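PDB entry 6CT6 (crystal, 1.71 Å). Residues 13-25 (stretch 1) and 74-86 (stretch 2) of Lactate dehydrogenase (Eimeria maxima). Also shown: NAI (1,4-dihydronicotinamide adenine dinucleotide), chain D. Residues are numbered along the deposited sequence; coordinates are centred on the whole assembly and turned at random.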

# COMPACT_ATOMS: atom_id res chain seq x y z
N ALA B 13 -4.18 -12.12 -11.36
CA ALA B 13 -4.74 -12.92 -10.27
C ALA B 13 -3.74 -12.98 -9.12
O ALA B 13 -2.62 -13.47 -9.28
CB ALA B 13 -5.08 -14.33 -10.75
N LEU B 14 -4.16 -12.48 -7.96
CA LEU B 14 -3.33 -12.48 -6.76
C LEU B 14 -3.82 -13.59 -5.84
O LEU B 14 -4.87 -13.48 -5.20
CB LEU B 14 -3.38 -11.11 -6.08
CG LEU B 14 -3.02 -9.92 -6.99
CD1 LEU B 14 -3.01 -8.61 -6.21
CD2 LEU B 14 -1.68 -10.12 -7.70
N VAL B 15 -3.05 -14.68 -5.78
CA VAL B 15 -3.39 -15.84 -4.95
C VAL B 15 -2.77 -15.59 -3.57
O VAL B 15 -1.59 -15.87 -3.35
CB VAL B 15 -2.92 -17.15 -5.57
CG1 VAL B 15 -3.13 -18.32 -4.62
CG2 VAL B 15 -3.67 -17.40 -6.87
N GLY B 16 -3.59 -15.10 -2.65
CA GLY B 16 -3.12 -14.60 -1.37
C GLY B 16 -3.45 -13.12 -1.26
O GLY B 16 -2.96 -12.32 -2.07
N SER B 17 -4.28 -12.75 -0.30
CA SER B 17 -4.76 -11.38 -0.17
C SER B 17 -4.35 -10.77 1.17
O SER B 17 -5.06 -9.91 1.71
CB SER B 17 -6.28 -11.32 -0.34
OG SER B 17 -6.68 -11.83 -1.60
N GLY B 18 -3.21 -11.19 1.70
CA GLY B 18 -2.69 -10.61 2.92
C GLY B 18 -1.94 -9.31 2.68
O GLY B 18 -2.33 -8.50 1.83
N MET B 19 -0.84 -9.13 3.40
CA MET B 19 -0.13 -7.85 3.38
C MET B 19 0.46 -7.57 2.00
O MET B 19 0.31 -6.46 1.46
CB MET B 19 0.96 -7.84 4.45
CG MET B 19 0.43 -8.06 5.86
SD MET B 19 -0.83 -6.86 6.33
CE MET B 19 0.16 -5.38 6.44
N ILE B 20 1.14 -8.55 1.41
CA ILE B 20 1.78 -8.32 0.11
C ILE B 20 0.74 -8.32 -1.01
O ILE B 20 0.80 -7.50 -1.92
CB ILE B 20 2.89 -9.36 -0.13
CG1 ILE B 20 4.00 -9.20 0.91
CG2 ILE B 20 3.47 -9.21 -1.54
CD1 ILE B 20 5.07 -10.27 0.88
N GLY B 21 -0.23 -9.24 -0.95
CA GLY B 21 -1.28 -9.27 -1.96
C GLY B 21 -2.03 -7.95 -2.05
O GLY B 21 -2.28 -7.43 -3.14
N GLY B 22 -2.39 -7.38 -0.89
CA GLY B 22 -3.08 -6.11 -0.89
C GLY B 22 -2.23 -4.99 -1.47
O GLY B 22 -2.71 -4.16 -2.24
N THR B 23 -0.96 -4.95 -1.08
CA THR B 23 -0.02 -3.98 -1.64
C THR B 23 0.01 -4.06 -3.16
O THR B 23 -0.00 -3.03 -3.85
CB THR B 23 1.37 -4.22 -1.06
OG1 THR B 23 1.36 -3.95 0.34
CG2 THR B 23 2.42 -3.35 -1.74
N MET B 24 0.05 -5.28 -3.71
CA MET B 24 0.14 -5.43 -5.16
C MET B 24 -1.15 -5.02 -5.85
O MET B 24 -1.12 -4.43 -6.94
CB MET B 24 0.50 -6.88 -5.50
CG MET B 24 1.91 -7.28 -5.05
SD MET B 24 2.42 -8.93 -5.57
CE MET B 24 1.23 -9.97 -4.73
N ALA B 25 -2.30 -5.30 -5.23
CA ALA B 25 -3.57 -4.85 -5.79
C ALA B 25 -3.66 -3.33 -5.80
O ALA B 25 -4.15 -2.74 -6.77
CB ALA B 25 -4.73 -5.44 -4.99
N CYS B 74 -11.93 -18.26 -9.87
CA CYS B 74 -11.65 -16.88 -10.21
C CYS B 74 -10.35 -16.73 -11.01
O CYS B 74 -10.12 -15.67 -11.59
CB CYS B 74 -11.57 -16.02 -8.95
SG CYS B 74 -10.02 -16.16 -8.02
N LEU B 75 -9.51 -17.77 -11.04
CA LEU B 75 -8.30 -17.75 -11.84
C LEU B 75 -8.58 -17.88 -13.33
O LEU B 75 -7.65 -17.70 -14.13
CB LEU B 75 -7.36 -18.87 -11.41
CG LEU B 75 -6.83 -18.82 -9.97
CD1 LEU B 75 -5.97 -20.04 -9.67
CD2 LEU B 75 -6.04 -17.55 -9.74
N THR B 76 -9.81 -18.18 -13.72
CA THR B 76 -10.12 -18.38 -15.13
C THR B 76 -9.74 -17.13 -15.92
O THR B 76 -10.16 -16.02 -15.60
CB THR B 76 -11.60 -18.69 -15.31
OG1 THR B 76 -11.94 -19.87 -14.57
CG2 THR B 76 -11.93 -18.92 -16.79
N ASN B 77 -8.92 -17.33 -16.95
CA ASN B 77 -8.50 -16.30 -17.89
C ASN B 77 -7.47 -15.34 -17.31
O ASN B 77 -7.29 -14.24 -17.84
CB ASN B 77 -9.70 -15.50 -18.41
CG ASN B 77 -10.64 -16.33 -19.25
OD1 ASN B 77 -10.23 -17.31 -19.88
ND2 ASN B 77 -11.91 -15.96 -19.26
N ALA B 78 -6.78 -15.72 -16.24
CA ALA B 78 -5.71 -14.89 -15.71
C ALA B 78 -4.53 -14.87 -16.68
O ALA B 78 -4.13 -15.91 -17.21
CB ALA B 78 -5.25 -15.39 -14.34
N ASP B 79 -3.98 -13.68 -16.90
CA ASP B 79 -2.75 -13.56 -17.68
C ASP B 79 -1.51 -13.69 -16.80
O ASP B 79 -0.48 -14.19 -17.27
CB ASP B 79 -2.72 -12.21 -18.41
CG ASP B 79 -3.87 -12.06 -19.38
OD1 ASP B 79 -4.01 -12.90 -20.29
OD2 ASP B 79 -4.65 -11.09 -19.24
N VAL B 80 -1.59 -13.25 -15.55
CA VAL B 80 -0.49 -13.37 -14.60
C VAL B 80 -1.06 -13.82 -13.26
O VAL B 80 -2.15 -13.40 -12.87
CB VAL B 80 0.27 -12.03 -14.44
CG1 VAL B 80 1.35 -12.14 -13.37
CG2 VAL B 80 0.89 -11.61 -15.77
N VAL B 81 -0.32 -14.68 -12.57
CA VAL B 81 -0.67 -15.13 -11.22
C VAL B 81 0.52 -14.83 -10.32
O VAL B 81 1.65 -15.24 -10.62
CB VAL B 81 -1.01 -16.63 -11.18
CG1 VAL B 81 -1.37 -17.06 -9.76
CG2 VAL B 81 -2.16 -16.96 -12.13
N ILE B 82 0.28 -14.11 -9.23
CA ILE B 82 1.31 -13.81 -8.23
C ILE B 82 0.87 -14.44 -6.91
O ILE B 82 -0.21 -14.12 -6.39
CB ILE B 82 1.55 -12.30 -8.07
CG1 ILE B 82 1.72 -11.63 -9.44
CG2 ILE B 82 2.80 -12.07 -7.24
CD1 ILE B 82 1.88 -10.11 -9.38
N ILE B 83 1.71 -15.32 -6.37
CA ILE B 83 1.34 -16.19 -5.25
C ILE B 83 1.99 -15.68 -3.97
O ILE B 83 3.22 -15.60 -3.88
CB ILE B 83 1.76 -17.65 -5.51
CG1 ILE B 83 1.08 -18.21 -6.75
CG2 ILE B 83 1.42 -18.53 -4.30
CD1 ILE B 83 1.74 -19.46 -7.30
N THR B 84 1.16 -15.36 -2.98
CA THR B 84 1.63 -15.12 -1.62
C THR B 84 0.92 -16.02 -0.62
O THR B 84 1.01 -15.78 0.59
CB THR B 84 1.43 -13.65 -1.24
OG1 THR B 84 0.05 -13.29 -1.34
CG2 THR B 84 2.27 -12.73 -2.14
N ALA B 85 0.21 -17.05 -1.09
CA ALA B 85 -0.56 -17.92 -0.21
C ALA B 85 0.34 -18.65 0.78
O ALA B 85 1.47 -19.03 0.46
CB ALA B 85 -1.34 -18.94 -1.05
N GLY B 86 -0.17 -18.86 1.98
CA GLY B 86 0.54 -19.62 2.98
C GLY B 86 0.06 -19.30 4.38
O GLY B 86 -0.57 -18.27 4.64
PA NAI D . 0.07 -12.85 4.97
O1A NAI D . -0.17 -13.86 6.06
O2A NAI D . -0.26 -11.39 5.22
O5B NAI D . -0.75 -13.33 3.68
C5B NAI D . -0.81 -14.71 3.33
C4B NAI D . -2.23 -15.01 2.87
O4B NAI D . -2.32 -16.27 2.20
C3B NAI D . -3.21 -15.08 4.04
O3B NAI D . -4.20 -14.06 3.89
C2B NAI D . -3.82 -16.46 3.96
O2B NAI D . -5.21 -16.48 4.31
C1B NAI D . -3.62 -16.78 2.49
N9A NAI D . -3.74 -18.20 2.12
C8A NAI D . -3.50 -19.31 2.86
N7A NAI D . -3.76 -20.42 2.12
C5A NAI D . -4.17 -20.03 0.90
C6A NAI D . -4.61 -20.66 -0.36
N6A NAI D . -4.66 -22.00 -0.48
N1A NAI D . -4.96 -19.86 -1.39
C2A NAI D . -4.92 -18.51 -1.29
N3A NAI D . -4.54 -17.87 -0.18
C4A NAI D . -4.16 -18.56 0.92
O3 NAI D . 1.61 -12.97 4.50
PN NAI D . 2.41 -11.89 3.60
O1N NAI D . 3.02 -10.86 4.51
O2N NAI D . 1.53 -11.45 2.45
O5D NAI D . 3.61 -12.80 3.02
C5D NAI D . 3.29 -13.89 2.16
C4D NAI D . 4.52 -14.75 1.85
O4D NAI D . 5.54 -13.98 1.21
C3D NAI D . 5.13 -15.31 3.13
O3D NAI D . 5.46 -16.68 2.91
C2D NAI D . 6.38 -14.48 3.33
O2D NAI D . 7.39 -15.16 4.07
C1D NAI D . 6.77 -14.23 1.88
N1N NAI D . 7.75 -13.16 1.64
C2N NAI D . 8.59 -13.38 0.63
C3N NAI D . 9.56 -12.47 0.26
C7N NAI D . 10.45 -12.84 -0.89
O7N NAI D . 10.14 -13.78 -1.60
N7N NAI D . 11.57 -12.16 -1.09
C4N NAI D . 9.71 -11.16 0.99
C5N NAI D . 8.74 -11.03 2.07
C6N NAI D . 7.80 -12.02 2.35
O HOH W 1 -0.91 -12.53 -3.90
O HOH W 2 -0.48 -11.60 0.78

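The contact is built on two neighbouring parallel strands, 13-15 and 80-83, whose axes come within 4.8 Å and cross at -21°. Four backbone hydrogen bonds fix the register: A13 N to V80 O (2.8 Å), I82 N to A13 O (3.0 Å), V15 N to I82 O (3.0 Å) and T84 N to V15 O (2.8 Å). With that ladder in place, side chains alternate between faces, and each face follows its own rule.

On the face of A13, V15, V81 and I83, packing is close around the small A13. A13 has only a methyl, and L75 and A78 close over it: A13 CB lies 3.5 Å from L75 CD2 and 3.7 Å from A78 CB. The CA-to-CB bond of L75 points sideways, yet its m,t rotamer brings the end of the chain nearer, so that L75 CD2 also reaches V15 CG2 at 3.7 Å. V15, in the t rotamer, spreads its two methyls to different neighbours: V15 CG2 sits 3.7 Å from V81 CG1, while V15 CG1 meets A85 CB at 4.0 Å and NAI C2A at 3.8 Å.

The other face carries L14 and I82, and the helix packs against it. L14 is m,t, with CD2 3.9 Å from I82 CB. The CA-to-CB bond of M24 points toward the other stretch, and its m,t,m conformation extends the chain through chi2 before chi3 turns its end; SD then rests 3.6 Å from I82 CG2 and CE 3.9 Å from T84 CG2. I20 adds its CG2, 3.8 Å from T84 CG2.

T84 therefore works in two chemistries. In the p rotamer, its methyl joins this apolar patch while OG1 binds two waters, each at 2.8 Å. Water 1 also donates to G16 O (2.8 Å) and I82 O (3.0 Å); water 2 accepts from G21 N (2.9 Å) and donates to NAI O2N (2.6 Å). The hydroxyl thus reaches the loop, the helix and the cofactor through water, whereas its direct approach to G16 O, 3.2 Å from OG1, has too poor an angle for a hydrogen bond.

Three glycines, G16, G18 and G21, sit where a CB would clash. A CB on G16 would fall 2.3 Å from T84 OG1, and its backbone angles alone call for glycine. On G21 it would strike G16 O at 2.1 Å. At the helix N-cap, a CB on G18 would lie 2.0 Å from NAI O5B; its absence leaves room for the pyrophosphate beside the helix start, where M19 N bonds NAI O2A (3.0 Å) and I20 N bonds NAI O2N (3.1 Å).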